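Local coordinates for protein endo-1,4-beta-xylanase (Pseudoalteromonas haloplanktis, PDB 1H12) that hydrolyses internal beta-1,4 linkages of xylan as a cold-adapted glycoside hydrolase of family 8, at residues Q30-S35 and S384-A389; S35-M40 and M84-M89; Q48-Y53 and D97-F102; V88-Q93 and A389-S394. One frame throughout, in Å; residues are numbered along the deposited sequence. Where two conformers were deposited one is given.

Contact 1 (Q30-S35 and S384-A389); sequences QQKVNS and SLYMLA
Lys-32 and Tyr-386 meet at about a right angle between helices 29-40 and 379-392, two helices of the (alpha/alpha)6 barrel typical of family 8 glycoside hydrolases. The lysine chain runs fully extended, bringing CE to 3.7 Å from the phenol OH of Tyr-386. The tyrosine reaches out from its own helix because CG lies anti to the backbone N (chi1 -176°). A water joins the two polar ends: it accepts from Lys-32 NZ at 3.1 Å and pairs with Tyr-386 OH at 2.7 Å, lying in the plane of the ring at its edge. Lysine and phenol are thus linked through solvent, with the methylene CE resting beside the oxygen. The ammonium group also makes a cation-pi contact with Trp-369, and the ring of Tyr-386 meets that of Phe-368, so helix 358-369 borders both partners. The next residue, Met-387, has the same first torsion (chi1 179°) but points off another side of the helix; bends at chi2 and chi3 bring its methyl end to helix 29-40. Thr-36, Phe-37 and Met-40 there pack on it; within residues 30-35 it meets backbone, Met-387 CE approaching Val-33 O loosely at 4.2 Å.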
loop_
_atom_site.group_PDB
_atom_site.type_symbol
_atom_site.label_atom_id
_atom_site.label_comp_id
_atom_site.label_asym_id
_atom_site.label_seq_id
_atom_site.Cartn_x
_atom_site.Cartn_y
_atom_site.Cartn_z
ATOM N N GLN A 30 -1.789 15.290 15.700
ATOM C CA GLN A 30 -2.343 14.037 16.188
ATOM C C GLN A 30 -3.876 14.064 16.168
ATOM O O GLN A 30 -4.528 13.049 15.881
ATOM C CB GLN A 30 -1.752 13.645 17.554
ATOM C CG GLN A 30 -0.273 13.559 17.591
ATOM C CD GLN A 30 0.337 12.545 16.563
ATOM O OE1 GLN A 30 1.491 12.827 15.817
ATOM N NE2 GLN A 30 -0.313 11.399 16.528
ATOM N N GLN A 31 -4.496 15.205 16.479
ATOM C CA GLN A 31 -5.952 15.308 16.401
ATOM C C GLN A 31 -6.424 15.025 14.976
ATOM O O GLN A 31 -7.440 14.357 14.790
ATOM C CB GLN A 31 -6.516 16.685 16.882
ATOM N N LYS A 32 -5.715 15.539 13.985
ATOM C CA LYS A 32 -6.114 15.330 12.590
ATOM C C LYS A 32 -5.979 13.845 12.218
ATOM O O LYS A 32 -6.872 13.299 11.529
ATOM C CB LYS A 32 -5.276 16.189 11.660
ATOM C CG LYS A 32 -5.728 16.149 10.246
ATOM C CD LYS A 32 -5.154 17.309 9.446
ATOM C CE LYS A 32 -5.473 17.200 8.031
ATOM N NZ LYS A 32 -5.111 18.414 7.318
ATOM N N VAL A 33 -4.907 13.206 12.656
ATOM C CA VAL A 33 -4.742 11.761 12.416
ATOM C C VAL A 33 -5.885 10.986 13.058
ATOM O O VAL A 33 -6.475 10.106 12.451
ATOM C CB VAL A 33 -3.414 11.292 13.012
ATOM C CG1 VAL A 33 -3.270 9.802 12.881
ATOM C CG2 VAL A 33 -2.228 11.970 12.291
ATOM N N ASN A 34 -6.173 11.299 14.306
ATOM C CA ASN A 34 -7.215 10.612 15.032
ATOM C C ASN A 34 -8.594 10.813 14.414
ATOM O O ASN A 34 -9.365 9.848 14.301
ATOM C CB ASN A 34 -7.250 11.114 16.506
ATOM C CG ASN A 34 -6.003 10.778 17.283
ATOM O OD1 ASN A 34 -5.196 9.978 16.883
ATOM N ND2 ASN A 34 -5.871 11.409 18.461
ATOM N N SER A 35 -8.888 12.039 14.011
ATOM C CA SER A 35 -10.208 12.234 13.372
ATOM C C SER A 35 -10.303 11.535 12.013
ATOM O O SER A 35 -11.375 11.119 11.627
ATOM C CB SER A 35 -10.512 13.749 13.205
ATOM O OG SER A 35 -9.622 14.365 12.323
ATOM N N SER A 384 -8.490 5.390 1.420
ATOM C CA SER A 384 -7.587 4.413 1.989
ATOM C C SER A 384 -6.148 4.951 1.996
ATOM O O SER A 384 -5.415 4.799 2.974
ATOM C CB SER A 384 -7.645 3.131 1.197
ATOM O OG SER A 384 -8.861 2.428 1.344
ATOM N N LEU A 385 -5.730 5.551 0.883
ATOM C CA LEU A 385 -4.400 6.135 0.827
ATOM C C LEU A 385 -4.272 7.334 1.719
ATOM O O LEU A 385 -3.203 7.558 2.308
ATOM C CB LEU A 385 -4.022 6.509 -0.603
ATOM C CG LEU A 385 -3.752 5.332 -1.527
ATOM C CD1 LEU A 385 -3.408 5.840 -2.946
ATOM C CD2 LEU A 385 -2.680 4.446 -1.028
ATOM N N TYR A 386 -5.318 8.148 1.822
ATOM C CA TYR A 386 -5.309 9.307 2.699
ATOM C C TYR A 386 -5.033 8.875 4.153
ATOM O O TYR A 386 -4.219 9.479 4.853
ATOM C CB TYR A 386 -6.663 10.021 2.562
ATOM C CG TYR A 386 -6.753 11.319 3.361
ATOM C CD1 TYR A 386 -7.224 11.341 4.646
ATOM C CD2 TYR A 386 -6.348 12.530 2.822
ATOM C CE1 TYR A 386 -7.317 12.492 5.398
ATOM C CE2 TYR A 386 -6.425 13.696 3.564
ATOM C CZ TYR A 386 -6.900 13.672 4.852
ATOM O OH TYR A 386 -7.003 14.816 5.596
ATOM N N MET A 387 -5.693 7.811 4.591
ATOM C CA MET A 387 -5.476 7.273 5.944
ATOM C C MET A 387 -4.045 6.825 6.132
ATOM O O MET A 387 -3.393 7.199 7.109
ATOM C CB MET A 387 -6.467 6.108 6.176
ATOM C CG MET A 387 -6.345 5.445 7.525
ATOM S SD MET A 387 -7.019 6.346 8.925
ATOM C CE MET A 387 -5.569 7.163 9.650
ATOM N N LEU A 388 -3.519 6.026 5.203
ATOM C CA LEU A 388 -2.138 5.578 5.335
ATOM C C LEU A 388 -1.167 6.755 5.364
ATOM O O LEU A 388 -0.249 6.775 6.186
ATOM C CB LEU A 388 -1.778 4.620 4.193
ATOM C CG LEU A 388 -2.473 3.279 4.213
ATOM C CD1 LEU A 388 -2.126 2.532 2.930
ATOM C CD2 LEU A 388 -2.080 2.458 5.397
ATOM N N ALA A 389 -1.377 7.726 4.493
ATOM C CA ALA A 389 -0.477 8.865 4.439
ATOM C C ALA A 389 -0.515 9.673 5.763
ATOM O O ALA A 389 0.506 10.151 6.231
ATOM C CB ALA A 389 -0.840 9.757 3.294
HETATM O O HOH W 1 -5.591 16.912 4.674
#

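Contact 2 (S35-M40 and M84-M89); sequences STFDNM and MTAAVM
Phe-37 of helix 29-40 lays one corner of its ring on the backbone of helix 77-89, a helix-to-helix contact within the (alpha/alpha)6 barrel of family 8 enzymes. The corner atom is CE2, 3.7 Å from Ala-87 CA and 3.9 Å from Ala-87 N, with the carbonyl carbon of Ala-86 at 4.2 Å. The methyl groups stand slightly farther off: Phe-37 CE2 is 4.2 Å from Ala-87 CB and 4.5 Å from Ala-86 CB. Because the two residues met here, Ala-86 and Ala-87, are alanines, the ring can come down onto the main chain itself. Its CG is anti to the backbone N (chi1 -175°), which carries the ring straight across the gap.

In the next shell, Phe-37 stacks on Phe-41 and touches Leu-90 and Lys-92, while Met-387 of helix 379-392 packs on Ala-86 and Met-40. The far side of helix 77-89 is held too: Met-84 and Val-88 turn away from Phe-37 and pack on Phe-96 of helix 93-107, and Thr-85 lies against Tyr-148 and Ala-152. On helix 29-40, one glutamine amide fixes the end: Gln-373 NE2 donates to Thr-36 O, and Gln-373 OE1 accepts from Asn-39 ND2.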
loop_
_atom_site.group_PDB
_atom_site.type_symbol
_atom_site.label_atom_id
_atom_site.label_comp_id
_atom_site.label_asym_id
_atom_site.label_seq_id
_atom_site.Cartn_x
_atom_site.Cartn_y
_atom_site.Cartn_z
ATOM N N SER A 35 -8.888 12.039 14.011
ATOM C CA SER A 35 -10.208 12.234 13.372
ATOM C C SER A 35 -10.303 11.535 12.013
ATOM O O SER A 35 -11.375 11.119 11.627
ATOM C CB SER A 35 -10.512 13.749 13.205
ATOM O OG SER A 35 -9.622 14.365 12.323
ATOM N N THR A 36 -9.193 11.431 11.298
ATOM C CA THR A 36 -9.172 10.724 10.025
ATOM C C THR A 36 -9.603 9.263 10.293
ATOM O O THR A 36 -10.471 8.735 9.589
ATOM C CB THR A 36 -7.823 10.810 9.393
ATOM O OG1 THR A 36 -7.508 12.201 9.062
ATOM C CG2 THR A 36 -7.721 10.032 8.135
ATOM N N PHE A 37 -8.991 8.609 11.268
ATOM C CA PHE A 37 -9.366 7.249 11.563
ATOM C C PHE A 37 -10.814 7.199 12.024
ATOM O O PHE A 37 -11.605 6.357 11.558
ATOM C CB PHE A 37 -8.442 6.631 12.629
ATOM C CG PHE A 37 -8.731 5.185 12.873
ATOM C CD1 PHE A 37 -9.727 4.777 13.744
ATOM C CD2 PHE A 37 -8.017 4.208 12.206
ATOM C CE1 PHE A 37 -10.032 3.417 13.887
ATOM C CE2 PHE A 37 -8.266 2.882 12.366
ATOM C CZ PHE A 37 -9.287 2.470 13.208
ATOM N N ASP A 38 -11.209 8.087 12.910
ATOM C CA ASP A 38 -12.565 8.033 13.451
ATOM C C ASP A 38 -13.609 8.196 12.408
ATOM O O ASP A 38 -14.670 7.588 12.466
ATOM C CB ASP A 38 -12.744 9.107 14.512
ATOM C CG ASP A 38 -11.982 8.787 15.812
ATOM O OD1 ASP A 38 -11.472 7.663 15.956
ATOM O OD2 ASP A 38 -11.827 9.719 16.639
ATOM N N ASN A 39 -13.342 9.055 11.428
ATOM C CA ASN A 39 -14.327 9.255 10.372
ATOM C C ASN A 39 -14.350 8.116 9.368
ATOM O O ASN A 39 -15.400 7.740 8.851
ATOM C CB ASN A 39 -14.037 10.566 9.612
ATOM C CG ASN A 39 -14.261 11.796 10.436
ATOM O OD1 ASN A 39 -15.010 11.771 11.369
ATOM N ND2 ASN A 39 -13.574 12.919 10.036
ATOM N N MET A 40 -13.174 7.533 9.073
ATOM C CA MET A 40 -13.127 6.381 8.164
ATOM C C MET A 40 -13.797 5.154 8.791
ATOM O O MET A 40 -14.385 4.341 8.079
ATOM C CB MET A 40 -11.694 6.112 7.781
ATOM C CG MET A 40 -11.517 4.860 6.907
ATOM S SD MET A 40 -9.794 4.719 6.395
ATOM C CE MET A 40 -9.758 3.030 5.858
ATOM N N MET A 84 -6.528 -2.842 8.216
ATOM C CA MET A 84 -5.897 -3.490 9.362
ATOM C C MET A 84 -4.600 -2.798 9.761
ATOM O O MET A 84 -4.290 -2.632 10.949
ATOM C CB MET A 84 -5.622 -4.970 9.048
ATOM C CG MET A 84 -6.879 -5.844 9.073
ATOM S SD MET A 84 -6.637 -7.460 8.340
ATOM C CE MET A 84 -5.274 -8.086 9.343
ATOM N N THR A 85 -3.814 -2.409 8.775
ATOM C CA THR A 85 -2.564 -1.733 9.026
ATOM C C THR A 85 -2.800 -0.410 9.760
ATOM O O THR A 85 -2.134 -0.088 10.735
ATOM C CB THR A 85 -1.785 -1.562 7.727
ATOM O OG1 THR A 85 -1.514 -2.836 7.160
ATOM C CG2 THR A 85 -0.461 -0.872 7.957
ATOM N N ALA A 86 -3.770 0.361 9.282
ATOM C CA ALA A 86 -4.088 1.593 9.953
ATOM C C ALA A 86 -4.516 1.360 11.384
ATOM O O ALA A 86 -4.114 2.078 12.317
ATOM C CB ALA A 86 -5.181 2.337 9.177
ATOM N N ALA A 87 -5.375 0.362 11.588
ATOM C CA ALA A 87 -5.869 0.070 12.935
ATOM C C ALA A 87 -4.738 -0.279 13.893
ATOM O O ALA A 87 -4.697 0.202 15.017
ATOM C CB ALA A 87 -6.921 -1.053 12.836
ATOM N N VAL A 88 -3.797 -1.156 13.482
ATOM C CA VAL A 88 -2.745 -1.550 14.423
ATOM C C VAL A 88 -1.864 -0.359 14.758
ATOM O O VAL A 88 -1.406 -0.233 15.899
ATOM C CB VAL A 88 -1.966 -2.785 13.975
ATOM C CG1 VAL A 88 -1.079 -2.561 12.769
ATOM C CG2 VAL A 88 -1.146 -3.349 15.124
ATOM N N MET A 89 -1.613 0.539 13.817
ATOM C CA MET A 89 -0.769 1.690 14.106
ATOM C C MET A 89 -1.383 2.615 15.153
ATOM O O MET A 89 -0.648 3.297 15.881
ATOM C CB MET A 89 -0.459 2.481 12.843
ATOM C CG MET A 89 0.393 1.721 11.811
ATOM S SD MET A 89 1.920 1.072 12.528
ATOM C CE MET A 89 2.334 -0.074 11.249
#

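Contact 3 (Q48-Y53 and D97-F102); sequences QLYYPY and DNLWRF
Tyr-50 lies with the edge of its ring along Leu-99, its CD2 4.0 Å from Leu-99 CD2, and its hydroxyl reaches past to Asn-98. Strand 50-55, an outermost strand of the five-stranded antiparallel sheet, is here packed against helix 93-107. The ring gets across because CG is anti to the backbone N (chi1 168°), and it also stacks on His-62 of the neighbouring strand. Asn-98 ND2 donates to Tyr-50 OH at 3.0 Å in a nearly straight bond (N-H...O 164°), the oxygen close to the amide plane and the amide only slightly inclined to the phenol ring.

The other end of this amide is gripped as well. Asn-98 OD1 accepts from both Arg-101 NH1 and Arg-101 NH2, each at 3.0 Å; NH2 lies in the carbonyl plane and NH1 above it. Arg-101 has further partners in Glu-165, a salt bridge, and Lys-60 O. Replacing Asn-98 by leucine would probably leave the Tyr-50 hydroxyl without this donor and the guanidinium without one of its anchors.

Farther along, Phe-102 turns its edge to the face of Tyr-53 in an offset T-shaped pair, planes at 88° and centroids 6.0 Å apart, with Phe-102 CE2 4.1 Å from Tyr-53 CB. The hydroxyl of Tyr-53 is bonded to Glu-55. Because the positive guanidinium draws on OD1, the Asn-98 amide is probably polarised, making ND2 a stronger donor to the tyrosine that ties sheet to helix.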
loop_
_atom_site.group_PDB
_atom_site.type_symbol
_atom_site.label_atom_id
_atom_site.label_comp_id
_atom_site.label_asym_id
_atom_site.label_seq_id
_atom_site.Cartn_x
_atom_site.Cartn_y
_atom_site.Cartn_z
ATOM N N GLN A 48 -16.853 7.277 5.741
ATOM C CA GLN A 48 -16.823 5.906 6.185
ATOM C C GLN A 48 -16.415 4.939 5.076
ATOM O O GLN A 48 -16.992 4.910 3.977
ATOM C CB GLN A 48 -18.220 5.539 6.681
ATOM C CG GLN A 48 -18.362 4.096 7.128
ATOM C CD GLN A 48 -19.782 3.742 7.587
ATOM O OE1 GLN A 48 -20.726 4.576 7.467
ATOM N NE2 GLN A 48 -19.946 2.535 8.086
ATOM N N LEU A 49 -15.481 4.036 5.449
ATOM C CA LEU A 49 -15.118 2.899 4.611
ATOM C C LEU A 49 -15.328 1.533 5.320
ATOM O O LEU A 49 -15.283 0.503 4.653
ATOM C CB LEU A 49 -13.664 3.000 4.119
ATOM C CG LEU A 49 -13.459 4.091 3.087
ATOM C CD1 LEU A 49 -11.997 4.286 2.785
ATOM C CD2 LEU A 49 -14.244 3.785 1.818
ATOM N N TYR A 50 -15.468 1.557 6.630
ATOM C CA TYR A 50 -15.536 0.373 7.470
ATOM C C TYR A 50 -16.994 0.038 7.753
ATOM O O TYR A 50 -17.687 0.840 8.384
ATOM C CB TYR A 50 -14.792 0.705 8.764
ATOM C CG TYR A 50 -14.903 -0.214 9.960
ATOM C CD1 TYR A 50 -15.652 0.159 11.095
ATOM C CD2 TYR A 50 -14.131 -1.348 10.061
ATOM C CE1 TYR A 50 -15.609 -0.585 12.241
ATOM C CE2 TYR A 50 -14.102 -2.087 11.214
ATOM C CZ TYR A 50 -14.866 -1.719 12.321
ATOM O OH TYR A 50 -14.824 -2.487 13.465
ATOM N N TYR A 51 -17.465 -1.107 7.267
ATOM C CA TYR A 51 -18.856 -1.503 7.340
ATOM C C TYR A 51 -19.016 -2.875 7.940
ATOM O O TYR A 51 -18.237 -3.796 7.673
ATOM C CB TYR A 51 -19.465 -1.525 5.926
ATOM C CG TYR A 51 -19.679 -0.149 5.353
ATOM C CD1 TYR A 51 -18.673 0.556 4.759
ATOM C CD2 TYR A 51 -20.953 0.447 5.447
ATOM C CE1 TYR A 51 -18.890 1.828 4.271
ATOM C CE2 TYR A 51 -21.147 1.734 4.950
ATOM C CZ TYR A 51 -20.116 2.422 4.363
ATOM O OH TYR A 51 -20.288 3.701 3.872
ATOM N N PRO A 52 -20.056 -3.059 8.749
ATOM C CA PRO A 52 -20.359 -4.392 9.270
ATOM C C PRO A 52 -20.974 -5.290 8.227
ATOM O O PRO A 52 -21.712 -4.853 7.339
ATOM C CB PRO A 52 -21.374 -4.074 10.408
ATOM C CG PRO A 52 -22.071 -2.862 9.950
ATOM C CD PRO A 52 -21.019 -2.025 9.198
ATOM N N TYR A 53 -20.687 -6.572 8.369
ATOM C CA TYR A 53 -21.297 -7.654 7.582
ATOM C C TYR A 53 -22.094 -8.543 8.539
ATOM O O TYR A 53 -21.554 -9.027 9.544
ATOM C CB TYR A 53 -20.225 -8.487 6.879
ATOM C CG TYR A 53 -20.768 -9.648 6.106
ATOM C CD1 TYR A 53 -21.681 -9.450 5.078
ATOM C CD2 TYR A 53 -20.442 -10.922 6.428
ATOM C CE1 TYR A 53 -22.239 -10.518 4.425
ATOM C CE2 TYR A 53 -20.973 -12.022 5.756
ATOM C CZ TYR A 53 -21.898 -11.797 4.760
ATOM O OH TYR A 53 -22.501 -12.867 4.058
ATOM N N ASP A 97 -9.516 -6.588 14.591
ATOM C CA ASP A 97 -10.009 -7.947 14.739
ATOM C C ASP A 97 -11.233 -8.198 13.862
ATOM O O ASP A 97 -11.392 -9.256 13.283
ATOM C CB ASP A 97 -10.334 -8.237 16.188
ATOM C CG ASP A 97 -9.126 -8.435 17.060
ATOM O OD1 ASP A 97 -7.989 -8.419 16.537
ATOM O OD2 ASP A 97 -9.287 -8.600 18.296
ATOM N N ASN A 98 -12.104 -7.203 13.759
ATOM C CA ASN A 98 -13.278 -7.344 12.935
ATOM C C ASN A 98 -12.943 -7.488 11.463
ATOM O O ASN A 98 -13.571 -8.245 10.718
ATOM C CB ASN A 98 -14.280 -6.197 13.174
ATOM C CG ASN A 98 -14.922 -6.216 14.547
ATOM O OD1 ASN A 98 -14.950 -7.258 15.218
ATOM N ND2 ASN A 98 -15.457 -5.064 14.943
ATOM N N LEU A 99 -11.936 -6.711 11.011
ATOM C CA LEU A 99 -11.469 -6.825 9.637
ATOM C C LEU A 99 -10.758 -8.149 9.401
ATOM O O LEU A 99 -10.946 -8.785 8.353
ATOM C CB LEU A 99 -10.509 -5.664 9.298
ATOM C CG LEU A 99 -11.146 -4.277 9.208
ATOM C CD1 LEU A 99 -10.038 -3.266 8.972
ATOM C CD2 LEU A 99 -12.185 -4.185 8.105
ATOM N N TRP A 100 -9.899 -8.577 10.315
ATOM C CA TRP A 100 -9.152 -9.818 10.121
ATOM C C TRP A 100 -10.098 -11.030 10.140
ATOM O O TRP A 100 -9.959 -11.950 9.342
ATOM C CB TRP A 100 -8.020 -9.952 11.148
ATOM C CG TRP A 100 -7.235 -11.201 11.033
ATOM C CD1 TRP A 100 -6.988 -12.072 12.029
ATOM C CD2 TRP A 100 -6.655 -11.785 9.842
ATOM N NE1 TRP A 100 -6.298 -13.159 11.559
ATOM C CE2 TRP A 100 -6.081 -12.995 10.216
ATOM C CE3 TRP A 100 -6.549 -11.409 8.485
ATOM C CZ2 TRP A 100 -5.506 -13.860 9.280
ATOM C CZ3 TRP A 100 -5.961 -12.244 7.585
ATOM C CH2 TRP A 100 -5.449 -13.477 7.968
ATOM N N ARG A 101 -11.123 -10.979 11.015
ATOM C CA ARG A 101 -12.067 -12.061 11.047
ATOM C C ARG A 101 -12.728 -12.245 9.694
ATOM O O ARG A 101 -12.951 -13.370 9.211
ATOM C CB ARG A 101 -13.129 -11.798 12.124
ATOM C CG ARG A 101 -13.937 -13.035 12.524
ATOM C CD ARG A 101 -15.105 -12.739 13.476
ATOM N NE ARG A 101 -14.630 -11.989 14.629
ATOM C CZ ARG A 101 -14.786 -10.682 14.834
ATOM N NH1 ARG A 101 -15.663 -9.967 14.146
ATOM N NH2 ARG A 101 -14.068 -10.087 15.793
ATOM N N PHE A 102 -13.098 -11.123 9.061
ATOM C CA PHE A 102 -13.709 -11.167 7.733
ATOM C C PHE A 102 -12.774 -11.750 6.709
ATOM O O PHE A 102 -13.146 -12.581 5.873
ATOM C CB PHE A 102 -14.100 -9.747 7.330
ATOM C CG PHE A 102 -14.822 -9.660 6.005
ATOM C CD1 PHE A 102 -14.120 -9.638 4.789
ATOM C CD2 PHE A 102 -16.201 -9.610 5.975
ATOM C CE1 PHE A 102 -14.795 -9.602 3.612
ATOM C CE2 PHE A 102 -16.866 -9.563 4.755
ATOM C CZ PHE A 102 -16.160 -9.569 3.594
#

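Contact 4 (V88-Q93 and A389-S394); sequences VMLNKQ and AMLHVS
A Schellman motif ends helix 77-89 and places Leu-90, the first residue beyond it, against Leu-391 of helix 379-392. The two leucine side chains cross obliquely. One methyl of Leu-391 meets the whole branched end of Leu-90: CD2 of Leu-391 is 3.7 Å from both CG and CD2 of Leu-90 and 3.9 Å from its CD1. The other methyl turns to the last helical turn, with Leu-391 CD1 4.1 Å from Met-89 CB. Leu-391 therefore straddles two consecutive residues, one branch to each. Its CG lies beside the backbone N and opposite the carbonyl carbon (chi1 -58°), which points the fork across the gap. Met-89 gives only its CB here, since the chain bends at chi2 and leads its sulfur away, and the side chain touches Phe-151 of helix 143-160.

Within the (alpha/alpha)6 barrel, the contact joins the C-terminal ends of two helices far apart in sequence. The turn is closed by Asn-91, whose positive phi (66°) reverses the chain; Asn-91 N bonds to Val-88 O at 3.2 Å, and Lys-92 N approaches Ala-87 O at 2.9 Å. Lys-92 then takes the N-cap position of helix 93-107. Two residues of helix 143-160 secure the turn from outside: Asn-91 OD1 accepts from Trp-160 NE1, and Val-88 O accepts from Arg-159 NH2.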
loop_
_atom_site.group_PDB
_atom_site.type_symbol
_atom_site.label_atom_id
_atom_site.label_comp_id
_atom_site.label_asym_id
_atom_site.label_seq_id
_atom_site.Cartn_x
_atom_site.Cartn_y
_atom_site.Cartn_z
ATOM N N VAL A 88 -3.797 -1.156 13.482
ATOM C CA VAL A 88 -2.745 -1.550 14.423
ATOM C C VAL A 88 -1.864 -0.359 14.758
ATOM O O VAL A 88 -1.406 -0.233 15.899
ATOM C CB VAL A 88 -1.966 -2.785 13.975
ATOM C CG1 VAL A 88 -1.079 -2.561 12.769
ATOM C CG2 VAL A 88 -1.146 -3.349 15.124
ATOM N N MET A 89 -1.613 0.539 13.817
ATOM C CA MET A 89 -0.769 1.690 14.106
ATOM C C MET A 89 -1.383 2.615 15.153
ATOM O O MET A 89 -0.648 3.297 15.881
ATOM C CB MET A 89 -0.459 2.481 12.843
ATOM C CG MET A 89 0.393 1.721 11.811
ATOM S SD MET A 89 1.920 1.072 12.528
ATOM C CE MET A 89 2.334 -0.074 11.249
ATOM N N LEU A 90 -2.707 2.678 15.217
ATOM C CA LEU A 90 -3.405 3.538 16.182
ATOM C C LEU A 90 -3.950 2.777 17.368
ATOM O O LEU A 90 -4.657 3.359 18.202
ATOM C CB LEU A 90 -4.466 4.355 15.467
ATOM C CG LEU A 90 -3.936 5.367 14.453
ATOM C CD1 LEU A 90 -5.060 6.092 13.806
ATOM C CD2 LEU A 90 -2.952 6.365 15.045
ATOM N N ASN A 91 -3.572 1.542 17.521
ATOM C CA ASN A 91 -3.966 0.738 18.706
ATOM C C ASN A 91 -5.476 0.474 18.729
ATOM O O ASN A 91 -6.090 0.454 19.782
ATOM C CB ASN A 91 -3.481 1.340 20.024
ATOM C CG ASN A 91 -2.811 0.322 20.929
ATOM O OD1 ASN A 91 -2.397 -0.749 20.499
ATOM N ND2 ASN A 91 -2.699 0.696 22.219
ATOM N N LYS A 92 -6.062 0.245 17.546
ATOM C CA LYS A 92 -7.505 0.068 17.379
ATOM C C LYS A 92 -7.837 -1.417 17.201
ATOM O O LYS A 92 -8.049 -1.914 16.091
ATOM C CB LYS A 92 -8.005 0.901 16.214
ATOM C CG LYS A 92 -7.678 2.381 16.333
ATOM C CD LYS A 92 -8.491 3.059 17.412
ATOM C CE LYS A 92 -8.242 4.529 17.449
ATOM N NZ LYS A 92 -9.150 5.167 18.425
ATOM N N GLN A 93 -7.866 -2.131 18.334
ATOM C CA GLN A 93 -7.892 -3.572 18.270
ATOM C C GLN A 93 -9.192 -4.175 17.784
ATOM O O GLN A 93 -9.183 -5.147 17.013
ATOM C CB GLN A 93 -7.476 -4.160 19.624
ATOM C CG GLN A 93 -7.271 -5.668 19.580
ATOM C CD GLN A 93 -6.793 -6.241 20.867
ATOM O OE1 GLN A 93 -6.869 -5.548 21.943
ATOM N NE2 GLN A 93 -6.341 -7.475 20.836
ATOM N N ALA A 389 -1.377 7.726 4.493
ATOM C CA ALA A 389 -0.477 8.865 4.439
ATOM C C ALA A 389 -0.515 9.673 5.763
ATOM O O ALA A 389 0.506 10.151 6.231
ATOM C CB ALA A 389 -0.840 9.757 3.294
ATOM N N MET A 390 -1.718 9.836 6.334
ATOM C CA MET A 390 -1.822 10.529 7.587
ATOM C C MET A 390 -0.953 9.892 8.654
ATOM O O MET A 390 -0.339 10.603 9.468
ATOM C CB MET A 390 -3.282 10.642 8.060
ATOM C CG MET A 390 -4.067 11.769 7.433
ATOM S SD MET A 390 -3.356 13.403 7.703
ATOM C CE MET A 390 -3.244 13.317 9.132
ATOM N N LEU A 391 -0.883 8.555 8.694
ATOM C CA LEU A 391 -0.013 7.861 9.583
ATOM C C LEU A 391 1.473 8.106 9.256
ATOM O O LEU A 391 2.293 8.397 10.157
ATOM C CB LEU A 391 -0.314 6.353 9.594
ATOM C CG LEU A 391 -1.726 6.027 9.988
ATOM C CD1 LEU A 391 -2.012 4.569 9.649
ATOM C CD2 LEU A 391 -1.959 6.279 11.475
ATOM N N HIS A 392 1.825 7.998 7.984
ATOM C CA HIS A 392 3.182 8.161 7.566
ATOM C C HIS A 392 3.767 9.526 7.813
ATOM O O HIS A 392 4.979 9.624 8.022
ATOM C CB HIS A 392 3.324 7.848 6.073
ATOM C CG HIS A 392 3.398 6.397 5.755
ATOM N ND1 HIS A 392 4.444 5.619 6.174
ATOM C CD2 HIS A 392 2.552 5.615 5.029
ATOM C CE1 HIS A 392 4.217 4.381 5.718
ATOM N NE2 HIS A 392 3.083 4.349 5.014
ATOM N N VAL A 393 2.952 10.559 7.730
ATOM C CA VAL A 393 3.466 11.941 7.829
ATOM C C VAL A 393 3.383 12.509 9.226
ATOM O O VAL A 393 3.770 13.658 9.450
ATOM C CB VAL A 393 2.788 12.900 6.819
ATOM C CG1 VAL A 393 2.890 12.393 5.409
ATOM C CG2 VAL A 393 1.368 13.252 7.204
ATOM N N SER A 394 2.902 11.718 10.181
ATOM C CA SER A 394 2.744 12.145 11.574
ATOM C C SER A 394 3.597 11.307 12.516
ATOM O O SER A 394 3.389 11.388 13.757
ATOM C CB SER A 394 1.295 12.062 11.942
ATOM O OG SER A 394 0.855 10.677 11.895
#

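Contacts 1, 2 and 4 join helices 29-40, 77-89 and 379-392 in pairs, and their centres lie only 6 to 7 Å apart. Met-387 ties contact 1 to contact 2, its SD 3.6 Å from Phe-37 CA, while Leu-391 CD1 of contact 4 lies 3.6 Å from Ala-86 CA of contact 2. Contact 3 stands farther out, about 12 Å from contact 2 and about 17 Å from contact 4, centre to centre; Met-40 O and Leu-49 N, 2.9 Å apart, link it to contact 2. The side chain of Tyr-386 in contact 1 is about 10 Å from the bound xylose, whose pocket includes Tyr-378 and Asn-382 near the start of helix 379-392.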